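Local coordinates for halogenase PltM (Pseudomonas fluorescens, PDB 6BZN), which halogenates phenolic substrates, with unusual versatility in both substrate and halide, and binds FAD as a flavin-dependent halogenase, at residues A[210-215]-A[399-404]; A[220-225]-A[307-312]; A[81-86]-A[148-153]; A[428-433]-A[461-466]. One frame throughout, in Å; residues are numbered along the deposited sequence.

Contact 1 (A[210-215]-A[399-404])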
loop_
_atom_site.group_PDB
_atom_site.type_symbol
_atom_site.label_atom_id
_atom_site.label_comp_id
_atom_site.label_asym_id
_atom_site.label_seq_id
_atom_site.Cartn_x
_atom_site.Cartn_y
_atom_site.Cartn_z
ATOM N N GLY A 210 17.274 -11.506 -5.006
ATOM C CA GLY A 210 17.686 -10.146 -4.695
ATOM C C GLY A 210 16.831 -9.389 -3.683
ATOM O O GLY A 210 17.149 -8.239 -3.372
ATOM N N LEU A 211 15.765 -9.997 -3.161
ATOM C CA LEU A 211 14.902 -9.310 -2.189
ATOM C C LEU A 211 15.486 -9.403 -0.793
ATOM O O LEU A 211 15.856 -10.497 -0.340
ATOM C CB LEU A 211 13.476 -9.881 -2.184
ATOM C CG LEU A 211 12.670 -9.537 -3.428
ATOM C CD1 LEU A 211 11.347 -10.274 -3.417
ATOM C CD2 LEU A 211 12.444 -8.030 -3.556
ATOM N N ALA A 212 15.567 -8.256 -0.122
ATOM C CA ALA A 212 15.994 -8.184 1.278
ATOM C C ALA A 212 14.915 -8.607 2.272
ATOM O O ALA A 212 15.244 -9.019 3.375
ATOM C CB ALA A 212 16.489 -6.781 1.621
ATOM N N THR A 213 13.637 -8.480 1.896
ATOM C CA THR A 213 12.533 -8.808 2.772
ATOM C C THR A 213 12.040 -10.231 2.478
ATOM O O THR A 213 11.743 -10.559 1.327
ATOM C CB THR A 213 11.379 -7.807 2.593
ATOM O OG1 THR A 213 11.889 -6.469 2.666
ATOM C CG2 THR A 213 10.341 -7.981 3.663
ATOM N N ASP A 214 11.946 -11.041 3.530
ATOM C CA ASP A 214 11.455 -12.417 3.475
ATOM C C ASP A 214 10.497 -12.584 4.648
ATOM O O ASP A 214 10.923 -12.852 5.777
ATOM C CB ASP A 214 12.651 -13.370 3.556
ATOM C CG ASP A 214 12.276 -14.847 3.413
ATOM O OD1 ASP A 214 11.088 -15.221 3.311
ATOM O OD2 ASP A 214 13.235 -15.653 3.403
ATOM N N THR A 215 9.204 -12.391 4.379
ATOM C CA THR A 215 8.200 -12.359 5.409
ATOM C C THR A 215 6.975 -13.152 5.038
ATOM O O THR A 215 6.699 -13.368 3.855
ATOM C CB THR A 215 7.731 -10.919 5.752
ATOM O OG1 THR A 215 7.220 -10.267 4.589
ATOM C CG2 THR A 215 8.865 -10.090 6.357
ATOM N N LEU A 399 13.036 0.043 2.383
ATOM C CA LEU A 399 12.286 0.619 3.498
ATOM C C LEU A 399 11.859 -0.439 4.510
ATOM O O LEU A 399 12.082 -0.277 5.718
ATOM C CB LEU A 399 11.066 1.384 2.993
ATOM C CG LEU A 399 10.052 1.861 4.038
ATOM C CD1 LEU A 399 10.665 2.927 4.941
ATOM C CD2 LEU A 399 8.786 2.364 3.378
ATOM N N VAL A 400 11.281 -1.525 4.014
ATOM C CA VAL A 400 10.667 -2.514 4.870
ATOM C C VAL A 400 11.731 -3.391 5.524
ATOM O O VAL A 400 11.666 -3.620 6.722
ATOM C CB VAL A 400 9.610 -3.361 4.119
ATOM C CG1 VAL A 400 9.200 -4.577 4.936
ATOM C CG2 VAL A 400 8.392 -2.507 3.805
ATOM N N SER A 401 12.702 -3.873 4.757
ATOM C CA SER A 401 13.761 -4.702 5.330
ATOM C C SER A 401 14.501 -3.952 6.442
ATOM O O SER A 401 14.729 -4.494 7.524
ATOM C CB SER A 401 14.740 -5.204 4.264
ATOM O OG SER A 401 15.405 -4.139 3.601
ATOM N N CYS A 402 14.849 -2.693 6.196
ATOM C CA CYS A 402 15.519 -1.889 7.234
ATOM C C CYS A 402 14.608 -1.649 8.452
ATOM O O CYS A 402 15.092 -1.617 9.582
ATOM C CB CYS A 402 16.040 -0.578 6.649
ATOM S SG CYS A 402 17.369 -0.844 5.440
ATOM N N SER A 403 13.300 -1.508 8.229
ATOM C CA SER A 403 12.351 -1.362 9.319
ATOM C C SER A 403 12.287 -2.605 10.206
ATOM O O SER A 403 12.284 -2.495 11.425
ATOM C CB SER A 403 10.954 -1.046 8.787
ATOM O OG SER A 403 10.937 0.200 8.126
ATOM N N TYR A 404 12.219 -3.782 9.590
ATOM C CA TYR A 404 12.191 -5.026 10.360
ATOM C C TYR A 404 13.453 -5.167 11.253
ATOM O O TYR A 404 13.376 -5.720 12.335
ATOM C CB TYR A 404 12.044 -6.244 9.451
ATOM C CG TYR A 404 10.618 -6.680 9.145
ATOM C CD1 TYR A 404 9.880 -6.082 8.133
ATOM C CD2 TYR A 404 10.016 -7.724 9.851
ATOM C CE1 TYR A 404 8.591 -6.514 7.832
ATOM C CE2 TYR A 404 8.731 -8.152 9.552
ATOM C CZ TYR A 404 8.018 -7.548 8.534
ATOM O OH TYR A 404 6.734 -7.993 8.226
#
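Thr215 meets Tyr404 through its methyl: CG2 lies 3.9 Å from the centroid of the Tyr404 ring and 29° off the ring normal, which makes this a CH-pi contact over the face. Over that face the methyl is displaced toward the hydroxyl end, where Thr215 CG2 is 3.5 Å from Tyr404 CZ and equally near OH. Both hydroxyls are hydrogen-bonded to the same oxygen, OD2 of Asp347, so a shared carboxylate pins the two groups while the methyl rests on the ring.

The contact joins the loop leading into strand 215-223 of the mixed sheet to one side of helix 383-406. Thr213 can be followed outward. Its CB branches with CG2 opposite the backbone N and OG1 beside that N (chi1 -50°). CG2 runs to Val400, ending 3.8 Å from Val400 CG1, the two side chains crossing near a right angle. OG1 is 3.4 Å from Ser401 N, but the angle is too poor for a hydrogen bond; this oxygen bonds instead to OD1 of Asp397, one turn before Ser401 on the same helix. Ser401 turns its OG back to the carbonyl of Asp397, and in that position OG lies 3.5 Å from Ala212 CB. Asp397 OD2 also takes the backbone N of Ala212, gripping the loop at two consecutive residues.

Contact 2 (A[220-225]-A[307-312])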
loop_
_atom_site.group_PDB
_atom_site.type_symbol
_atom_site.label_atom_id
_atom_site.label_comp_id
_atom_site.label_asym_id
_atom_site.label_seq_id
_atom_site.Cartn_x
_atom_site.Cartn_y
_atom_site.Cartn_z
ATOM N N THR A 220 -6.910 -11.760 9.205
ATOM C CA THR A 220 -8.327 -12.039 9.349
ATOM C C THR A 220 -9.057 -10.763 9.786
ATOM O O THR A 220 -8.430 -9.708 9.991
ATOM C CB THR A 220 -8.575 -13.196 10.360
ATOM O OG1 THR A 220 -9.926 -13.647 10.248
ATOM C CG2 THR A 220 -8.321 -12.763 11.804
ATOM N N HIS A 221 -10.366 -10.882 9.945
ATOM C CA HIS A 221 -11.171 -9.852 10.552
ATOM C C HIS A 221 -11.840 -10.401 11.810
ATOM O O HIS A 221 -12.293 -11.546 11.828
ATOM C CB HIS A 221 -12.257 -9.362 9.594
ATOM C CG HIS A 221 -11.764 -8.485 8.486
ATOM N ND1 HIS A 221 -12.601 -8.024 7.490
ATOM C CD2 HIS A 221 -10.541 -7.985 8.208
ATOM C CE1 HIS A 221 -11.915 -7.255 6.663
ATOM N NE2 HIS A 221 -10.664 -7.205 7.082
ATOM N N MET A 222 -11.918 -9.560 12.841
ATOM C CA MET A 222 -12.445 -9.967 14.145
ATOM C C MET A 222 -13.488 -9.026 14.694
ATOM O O MET A 222 -13.496 -7.818 14.395
ATOM C CB MET A 222 -11.323 -10.080 15.172
ATOM C CG MET A 222 -10.223 -11.065 14.807
ATOM S SD MET A 222 -9.184 -11.341 16.253
ATOM C CE MET A 222 -7.897 -12.339 15.524
ATOM N N LEU A 223 -14.348 -9.589 15.539
ATOM C CA LEU A 223 -15.294 -8.826 16.347
ATOM C C LEU A 223 -14.783 -8.658 17.758
ATOM O O LEU A 223 -14.014 -9.481 18.255
ATOM C CB LEU A 223 -16.618 -9.573 16.472
ATOM C CG LEU A 223 -17.417 -9.721 15.197
ATOM C CD1 LEU A 223 -18.364 -10.914 15.294
ATOM C CD2 LEU A 223 -18.165 -8.418 14.965
ATOM N N ASN A 224 -15.280 -7.613 18.413
ATOM C CA ASN A 224 -14.996 -7.336 19.823
ATOM C C ASN A 224 -13.509 -7.211 20.155
ATOM O O ASN A 224 -13.068 -7.651 21.223
ATOM C CB ASN A 224 -15.681 -8.391 20.725
ATOM C CG ASN A 224 -17.186 -8.213 20.780
ATOM O OD1 ASN A 224 -17.695 -7.122 20.541
ATOM N ND2 ASN A 224 -17.909 -9.280 21.094
ATOM N N VAL A 225 -12.748 -6.604 19.246
ATOM C CA VAL A 225 -11.372 -6.271 19.530
ATOM C C VAL A 225 -11.355 -4.980 20.343
ATOM O O VAL A 225 -11.837 -3.940 19.877
ATOM C CB VAL A 225 -10.531 -6.097 18.255
ATOM C CG1 VAL A 225 -9.096 -5.756 18.618
ATOM C CG2 VAL A 225 -10.568 -7.372 17.418
ATOM N N GLU A 307 -3.970 -8.158 25.390
ATOM C CA GLU A 307 -5.027 -7.349 26.005
ATOM C C GLU A 307 -6.112 -6.855 25.019
ATOM O O GLU A 307 -7.222 -6.517 25.439
ATOM C CB GLU A 307 -4.433 -6.169 26.797
ATOM C CG GLU A 307 -3.582 -6.581 28.002
ATOM C CD GLU A 307 -4.322 -7.408 29.053
ATOM O OE1 GLU A 307 -3.665 -8.205 29.739
ATOM O OE2 GLU A 307 -5.556 -7.287 29.193
ATOM N N HIS A 308 -5.810 -6.810 23.726
ATOM C CA HIS A 308 -6.836 -6.476 22.733
ATOM C C HIS A 308 -7.887 -7.547 22.549
ATOM O O HIS A 308 -8.975 -7.236 22.072
ATOM C CB HIS A 308 -6.238 -6.257 21.350
ATOM C CG HIS A 308 -5.494 -4.981 21.191
ATOM N ND1 HIS A 308 -6.122 -3.762 21.076
ATOM C CD2 HIS A 308 -4.173 -4.741 21.050
ATOM C CE1 HIS A 308 -5.215 -2.819 20.912
ATOM N NE2 HIS A 308 -4.027 -3.390 20.882
ATOM N N PHE A 309 -7.553 -8.795 22.861
ATOM C CA PHE A 309 -8.266 -9.955 22.320
ATOM C C PHE A 309 -8.997 -10.822 23.342
ATOM O O PHE A 309 -9.493 -11.885 22.974
ATOM C CB PHE A 309 -7.276 -10.816 21.531
ATOM C CG PHE A 309 -6.627 -10.076 20.403
ATOM C CD1 PHE A 309 -7.379 -9.701 19.290
ATOM C CD2 PHE A 309 -5.293 -9.696 20.468
ATOM C CE1 PHE A 309 -6.802 -9.000 18.245
ATOM C CE2 PHE A 309 -4.706 -8.991 19.423
ATOM C CZ PHE A 309 -5.463 -8.633 18.313
ATOM N N LYS A 310 -9.103 -10.359 24.588
ATOM C CA LYS A 310 -9.671 -11.178 25.668
ATOM C C LYS A 310 -11.097 -11.624 25.373
ATOM O O LYS A 310 -11.447 -12.766 25.657
ATOM C CB LYS A 310 -9.646 -10.441 27.016
ATOM C CG LYS A 310 -8.258 -10.166 27.556
ATOM C CD LYS A 310 -7.592 -11.443 28.026
ATOM C CE LYS A 310 -6.168 -11.192 28.463
ATOM N NZ LYS A 310 -5.680 -12.372 29.225
ATOM N N ASP A 311 -11.887 -10.729 24.786
ATOM C CA ASP A 311 -13.261 -11.020 24.395
ATOM C C ASP A 311 -13.471 -11.094 22.885
ATOM O O ASP A 311 -14.612 -11.172 22.438
ATOM C CB ASP A 311 -14.180 -9.951 24.999
ATOM C CG ASP A 311 -14.074 -9.884 26.511
ATOM O OD1 ASP A 311 -14.108 -10.957 27.142
ATOM O OD2 ASP A 311 -13.948 -8.767 27.069
ATOM N N ALA A 312 -12.387 -11.121 22.105
ATOM C CA ALA A 312 -12.482 -11.070 20.639
ATOM C C ALA A 312 -12.904 -12.420 20.063
ATOM O O ALA A 312 -12.586 -13.462 20.624
ATOM C CB ALA A 312 -11.156 -10.643 20.022
HETATM O O HOH W 1 -11.442 -8.300 23.415
#
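Met222 and Phe309 form a Met-aromatic contact: Met222 SD is 4.8 Å from the centroid of the Phe309 ring and 62° off its normal, an oblique approach in which Phe309 CD1 and CE1 are each 3.9 Å from the sulfur. A chain extended beyond CG carries the sulfur that far, across the Phe309 side chain at about a right angle. Val225 CG1 also meets Phe309 CE1, at 4.0 Å. The backbones come close at Ala312, whose CA makes a CA-H...O contact with Leu223 O at 3.2 Å, with an angle of 132° at the hydrogen.

In the next shell one water ties the segments together. It donates to Asn224 O at 2.8 Å and to His308 O at 3.0 Å, and accepts from Asp311 N at 2.8 Å. A type I turn from Phe309 to Ala312, closed by Ala312 N to Phe309 O, sets Ala312 CB in plane at the edge of the Phe309 ring, while His308 CB stands over the centre of one face.

Strand 215-223 lies between strands 273-281 and 313-321, and Leu223 pairs with Val313 just where the 307-312 loop enters the latter, edge strand. Helix 291-301 supplies Phe295, edge-to-face with Phe309, and His308 ND1 is hydrogen-bonded to the carbonyl of Lys226 ahead of helix 228-231.

Contact 3 (A[81-86]-A[148-153])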
loop_
_atom_site.group_PDB
_atom_site.type_symbol
_atom_site.label_atom_id
_atom_site.label_comp_id
_atom_site.label_asym_id
_atom_site.label_seq_id
_atom_site.Cartn_x
_atom_site.Cartn_y
_atom_site.Cartn_z
ATOM N N PHE A 81 -9.006 12.597 -14.822
ATOM C CA PHE A 81 -9.966 11.976 -15.741
ATOM C C PHE A 81 -11.413 12.438 -15.554
ATOM O O PHE A 81 -12.309 11.896 -16.203
ATOM C CB PHE A 81 -9.834 10.440 -15.682
ATOM C CG PHE A 81 -8.489 9.953 -16.123
ATOM C CD1 PHE A 81 -8.168 9.914 -17.471
ATOM C CD2 PHE A 81 -7.516 9.580 -15.197
ATOM C CE1 PHE A 81 -6.910 9.498 -17.892
ATOM C CE2 PHE A 81 -6.264 9.153 -15.612
ATOM C CZ PHE A 81 -5.956 9.115 -16.962
ATOM N N ASP A 82 -11.637 13.449 -14.712
ATOM C CA ASP A 82 -12.977 14.008 -14.466
ATOM C C ASP A 82 -13.986 12.924 -14.047
ATOM O O ASP A 82 -15.057 12.799 -14.631
ATOM C CB ASP A 82 -13.484 14.808 -15.692
ATOM C CG ASP A 82 -14.871 15.457 -15.461
ATOM O OD1 ASP A 82 -15.115 15.979 -14.344
ATOM O OD2 ASP A 82 -15.729 15.423 -16.394
ATOM N N ILE A 83 -13.616 12.127 -13.047
ATOM C CA ILE A 83 -14.539 11.202 -12.430
ATOM C C ILE A 83 -14.611 11.544 -10.953
ATOM O O ILE A 83 -13.816 11.034 -10.159
ATOM C CB ILE A 83 -14.120 9.723 -12.634
ATOM C CG1 ILE A 83 -13.894 9.442 -14.119
ATOM C CG2 ILE A 83 -15.209 8.824 -12.082
ATOM C CD1 ILE A 83 -13.517 8.015 -14.478
ATOM N N PRO A 84 -15.565 12.408 -10.560
ATOM C CA PRO A 84 -15.677 12.790 -9.144
ATOM C C PRO A 84 -15.744 11.661 -8.108
ATOM O O PRO A 84 -15.200 11.817 -7.009
ATOM C CB PRO A 84 -16.995 13.578 -9.099
ATOM C CG PRO A 84 -17.151 14.132 -10.454
ATOM C CD PRO A 84 -16.453 13.216 -11.417
ATOM N N GLU A 85 -16.422 10.551 -8.424
ATOM C CA GLU A 85 -16.616 9.474 -7.443
ATOM C C GLU A 85 -15.319 8.828 -7.002
ATOM O O GLU A 85 -15.267 8.274 -5.918
ATOM C CB GLU A 85 -17.594 8.375 -7.937
ATOM C CG GLU A 85 -19.061 8.789 -7.874
ATOM C CD GLU A 85 -20.043 7.623 -8.026
ATOM O OE1 GLU A 85 -19.709 6.622 -8.700
ATOM O OE2 GLU A 85 -21.170 7.730 -7.462
ATOM N N ILE A 86 -14.282 8.892 -7.830
ATOM C CA ILE A 86 -12.983 8.367 -7.433
ATOM C C ILE A 86 -12.448 9.143 -6.210
ATOM O O ILE A 86 -11.912 8.531 -5.283
ATOM C CB ILE A 86 -11.981 8.355 -8.611
ATOM C CG1 ILE A 86 -12.438 7.362 -9.676
ATOM C CG2 ILE A 86 -10.587 7.959 -8.138
ATOM C CD1 ILE A 86 -11.582 7.354 -10.920
ATOM N N LEU A 148 -15.853 -0.940 -8.843
ATOM C CA LEU A 148 -16.335 -1.604 -10.057
ATOM C C LEU A 148 -17.584 -0.910 -10.599
ATOM O O LEU A 148 -17.745 -0.772 -11.808
ATOM C CB LEU A 148 -16.635 -3.077 -9.818
ATOM C CG LEU A 148 -17.088 -3.862 -11.059
ATOM C CD1 LEU A 148 -16.052 -3.804 -12.178
ATOM C CD2 LEU A 148 -17.343 -5.304 -10.679
ATOM N N MET A 149 -18.475 -0.495 -9.713
ATOM C CA MET A 149 -19.667 0.225 -10.154
ATOM C C MET A 149 -19.297 1.515 -10.900
ATOM O O MET A 149 -19.945 1.852 -11.896
ATOM C CB MET A 149 -20.615 0.510 -9.003
ATOM C CG MET A 149 -21.209 -0.731 -8.370
ATOM S SD MET A 149 -22.078 -0.288 -6.846
ATOM C CE MET A 149 -22.230 -1.902 -6.071
ATOM N N ILE A 150 -18.242 2.208 -10.466
ATOM C CA ILE A 150 -17.758 3.384 -11.216
ATOM C C ILE A 150 -17.449 2.991 -12.664
ATOM O O ILE A 150 -17.902 3.646 -13.605
ATOM C CB ILE A 150 -16.490 4.034 -10.614
ATOM C CG1 ILE A 150 -16.745 4.480 -9.167
ATOM C CG2 ILE A 150 -16.073 5.232 -11.472
ATOM C CD1 ILE A 150 -15.553 5.086 -8.456
ATOM N N ALA A 151 -16.661 1.930 -12.829
ATOM C CA ALA A 151 -16.264 1.467 -14.161
ATOM C C ALA A 151 -17.462 1.098 -15.032
ATOM O O ALA A 151 -17.534 1.486 -16.207
ATOM C CB ALA A 151 -15.338 0.283 -14.050
ATOM N N LEU A 152 -18.391 0.344 -14.450
ATOM C CA LEU A 152 -19.583 -0.111 -15.183
ATOM C C LEU A 152 -20.439 1.062 -15.663
ATOM O O LEU A 152 -20.963 1.056 -16.784
ATOM C CB LEU A 152 -20.432 -1.032 -14.295
ATOM C CG LEU A 152 -19.799 -2.388 -13.990
ATOM C CD1 LEU A 152 -20.541 -3.126 -12.876
ATOM C CD2 LEU A 152 -19.772 -3.235 -15.245
ATOM N N LYS A 153 -20.583 2.062 -14.804
ATOM C CA LYS A 153 -21.386 3.246 -15.137
ATOM C C LYS A 153 -20.747 4.096 -16.236
ATOM O O LYS A 153 -21.437 4.864 -16.910
ATOM C CB LYS A 153 -21.645 4.085 -13.888
ATOM C CG LYS A 153 -22.597 3.409 -12.906
ATOM C CD LYS A 153 -22.941 4.287 -11.711
ATOM C CE LYS A 153 -21.731 4.601 -10.856
ATOM N NZ LYS A 153 -22.103 5.526 -9.759
#
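Glu85 OE1 receives Lys153 NZ at 2.8 Å, a hydrogen bond that is part of a salt bridge and links the two segments at their outer side. The ammonium comes to OE1 on the syn side, 27° out of the carboxylate plane, and Glu85 OE2 lies 3.3 Å from the same nitrogen, so the approach is lopsided toward one oxygen. The two chains cross at about a right angle. Glu85 is extended beyond CG (chi2 -166°), whereas Lys153 runs back along its helix through CG and CD, and a bend at chi3 (-64°) turns CE off that line toward the glutamate.

Ile150, one turn earlier than Lys153, lies beneath the ion pair, and its branches meet different partners. CG2 touches Ile83 CG2 at 3.7 Å, a methyl-to-methyl contact between side chains that cross at a slant. CG1 is 3.7 Å from Glu85 OE1, so the aliphatic chain runs close to the charged oxygen. At the tip, CD1 is 3.9 Å from Glu85 CB and 4.0 Å from Ile86 CG1. The Ile86 chain crosses that of Ile150 at roughly a right angle.

Beyond the pair, Ile150 rests on Ala40 and Ile86 on Leu37, both of helix 33-44, while helix 68-81 packs on Ile86 through Leu74 and Leu77. Helix 33-44 follows strand 24-29 through a GxGxxG sequence, consistent with the Rossmann-type FAD-binding fold. Helix 140-153 thus packs with helix 84-88 against the first helix of that nucleotide-binding unit, whose Ile33 and Ala34 contact FAD in this protein.

Contact 4 (A[428-433]-A[461-466])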
loop_
_atom_site.group_PDB
_atom_site.type_symbol
_atom_site.label_atom_id
_atom_site.label_comp_id
_atom_site.label_asym_id
_atom_site.label_seq_id
_atom_site.Cartn_x
_atom_site.Cartn_y
_atom_site.Cartn_z
ATOM N N SER A 428 4.273 13.301 -0.121
ATOM C CA SER A 428 2.908 13.794 0.032
ATOM C C SER A 428 2.789 15.265 -0.366
ATOM O O SER A 428 1.886 15.643 -1.097
ATOM C CB SER A 428 2.430 13.589 1.461
ATOM O OG SER A 428 2.499 12.205 1.784
ATOM N N ALA A 429 3.718 16.090 0.117
ATOM C CA ALA A 429 3.736 17.505 -0.252
ATOM C C ALA A 429 3.903 17.678 -1.759
ATOM O O ALA A 429 3.233 18.534 -2.353
ATOM C CB ALA A 429 4.829 18.256 0.504
ATOM N N PHE A 430 4.770 16.868 -2.378
ATOM C CA PHE A 430 4.973 16.935 -3.827
ATOM C C PHE A 430 3.683 16.621 -4.597
ATOM O O PHE A 430 3.302 17.347 -5.521
ATOM C CB PHE A 430 6.094 16.009 -4.308
ATOM C CG PHE A 430 6.541 16.308 -5.709
ATOM C CD1 PHE A 430 7.549 17.242 -5.941
ATOM C CD2 PHE A 430 5.934 15.691 -6.797
ATOM C CE1 PHE A 430 7.955 17.543 -7.233
ATOM C CE2 PHE A 430 6.332 15.991 -8.096
ATOM C CZ PHE A 430 7.347 16.916 -8.308
ATOM N N LEU A 431 3.010 15.550 -4.200
ATOM C CA LEU A 431 1.740 15.174 -4.831
ATOM C C LEU A 431 0.665 16.247 -4.602
ATOM O O LEU A 431 -0.095 16.569 -5.503
ATOM C CB LEU A 431 1.257 13.817 -4.323
ATOM C CG LEU A 431 2.124 12.601 -4.652
ATOM C CD1 LEU A 431 1.685 11.409 -3.800
ATOM C CD2 LEU A 431 2.094 12.281 -6.133
ATOM N N GLN A 432 0.621 16.815 -3.402
ATOM C CA GLN A 432 -0.343 17.873 -3.089
ATOM C C GLN A 432 -0.187 19.068 -4.036
ATOM O O GLN A 432 -1.177 19.629 -4.493
ATOM C CB GLN A 432 -0.158 18.330 -1.639
ATOM C CG GLN A 432 -1.152 19.380 -1.173
ATOM C CD GLN A 432 -1.079 19.606 0.320
ATOM O OE1 GLN A 432 -0.012 19.481 0.929
ATOM N NE2 GLN A 432 -2.217 19.926 0.928
ATOM N N LYS A 433 1.056 19.442 -4.314
ATOM C CA LYS A 433 1.391 20.529 -5.252
ATOM C C LYS A 433 0.963 20.220 -6.692
ATOM O O LYS A 433 0.359 21.084 -7.360
ATOM C CB LYS A 433 2.902 20.824 -5.160
ATOM C CG LYS A 433 3.471 21.824 -6.162
ATOM C CD LYS A 433 4.934 22.157 -5.830
ATOM C CE LYS A 433 5.499 23.313 -6.651
ATOM N NZ LYS A 433 5.294 23.166 -8.122
ATOM N N SER A 461 10.362 10.454 -1.519
ATOM C CA SER A 461 10.262 11.912 -1.737
ATOM C C SER A 461 9.819 12.296 -3.136
ATOM O O SER A 461 9.464 13.452 -3.357
ATOM C CB SER A 461 11.607 12.597 -1.483
ATOM O OG SER A 461 12.469 12.433 -2.611
ATOM N N LEU A 462 9.911 11.370 -4.088
ATOM C CA LEU A 462 9.743 11.609 -5.527
ATOM C C LEU A 462 10.814 12.485 -6.177
ATOM O O LEU A 462 11.271 12.160 -7.272
ATOM C CB LEU A 462 8.367 12.165 -5.902
ATOM C CG LEU A 462 7.162 11.222 -5.749
ATOM C CD1 LEU A 462 6.470 11.432 -4.411
ATOM C CD2 LEU A 462 6.160 11.463 -6.872
ATOM N N ASP A 463 11.189 13.595 -5.544
ATOM C CA ASP A 463 12.024 14.593 -6.214
ATOM C C ASP A 463 13.083 15.322 -5.363
ATOM O O ASP A 463 13.649 16.311 -5.835
ATOM C CB ASP A 463 11.112 15.616 -6.883
ATOM C CG ASP A 463 11.799 16.372 -8.021
ATOM O OD1 ASP A 463 12.485 15.757 -8.861
ATOM O OD2 ASP A 463 11.670 17.599 -8.062
ATOM N N SER A 464 13.391 14.838 -4.158
ATOM C CA SER A 464 14.352 15.529 -3.270
ATOM C C SER A 464 15.717 14.828 -3.217
ATOM O O SER A 464 15.839 13.785 -2.579
ATOM C CB SER A 464 13.793 15.607 -1.852
ATOM O OG SER A 464 14.790 16.058 -0.938
ATOM N N PRO A 465 16.759 15.396 -3.867
ATOM C CA PRO A 465 18.055 14.711 -3.757
ATOM C C PRO A 465 18.579 14.609 -2.310
ATOM O O PRO A 465 19.195 13.609 -1.947
ATOM C CB PRO A 465 18.993 15.555 -4.632
ATOM C CG PRO A 465 18.105 16.355 -5.517
ATOM C CD PRO A 465 16.813 16.551 -4.784
ATOM N N ALA A 466 18.323 15.617 -1.486
ATOM C CA ALA A 466 18.747 15.572 -0.091
ATOM C C ALA A 466 18.061 14.431 0.668
ATOM O O ALA A 466 18.728 13.669 1.387
ATOM C CB ALA A 466 18.493 16.902 0.605
#
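Leu462 has positive phi (66°) although it is not glycine, and in this conformation its side chain is directed at helix 410-441, where it meets two consecutive residues. Leu462 CD2 is 4.2 Å from Leu431 CD2, and it lies at the same distance from CD2 of the Phe430 ring, which it approaches obliquely. One leucine methyl therefore fits against both side chains.

Phe430 reaches across to the next residue as well. Its ring is swung opposite its own backbone N (chi1 -166°), which carries CE1 to within 3.7 Å of Asp463 CB. The side chains pass at a slant, and the planes of ring and carboxylate are 60° apart. Asp463 OD2 lies 3.8 Å from Phe430 CE1, but the charge is answered elsewhere: OD1 forms a salt bridge with NE of Arg455, on the loop that precedes this segment.

Residues 461-464 lead into helix 465-483, and their turn carries an ST motif: Ser461 OG accepts from Ser464 N at 3.0 Å, with a fairly straight N-H...O. The same hydroxyl is hydrogen-bonded to Glu468 in the first turn of the helix that follows. Ser464 is the N-cap, its OG taking the backbone N of Tyr467.

On the helix 410-441 side, Leu431 also touches Phe72 of helix 68-81, and Val454 of the intervening loop packs on Phe430. A glycerol, probably from the crystallisation liquor, lies about 4 Å from the Leu462 side chain.

In the fold
Contact 2 is nested in the chain loop closed by contact 1, and strand 215-223 runs between them; their centres are 29 Å apart. Contacts 1 and 4 are linked by the successive helices 383-406 and 410-441, with nearest atoms about 10 Å apart, and helix 465-483, which begins at contact 4, returns to touch Ser401 and Cys402. Contact 3 lies across the chain's centre from contact 1, 36 Å between centres. No FAD is bound here, but side chains of its known site lie about 8 Å (Ile86 to Ile33) and 9 Å (Val400 to Ser351) from contacts 3 and 1. The Val400 side chain is also about 10 Å from a bound calcium ion.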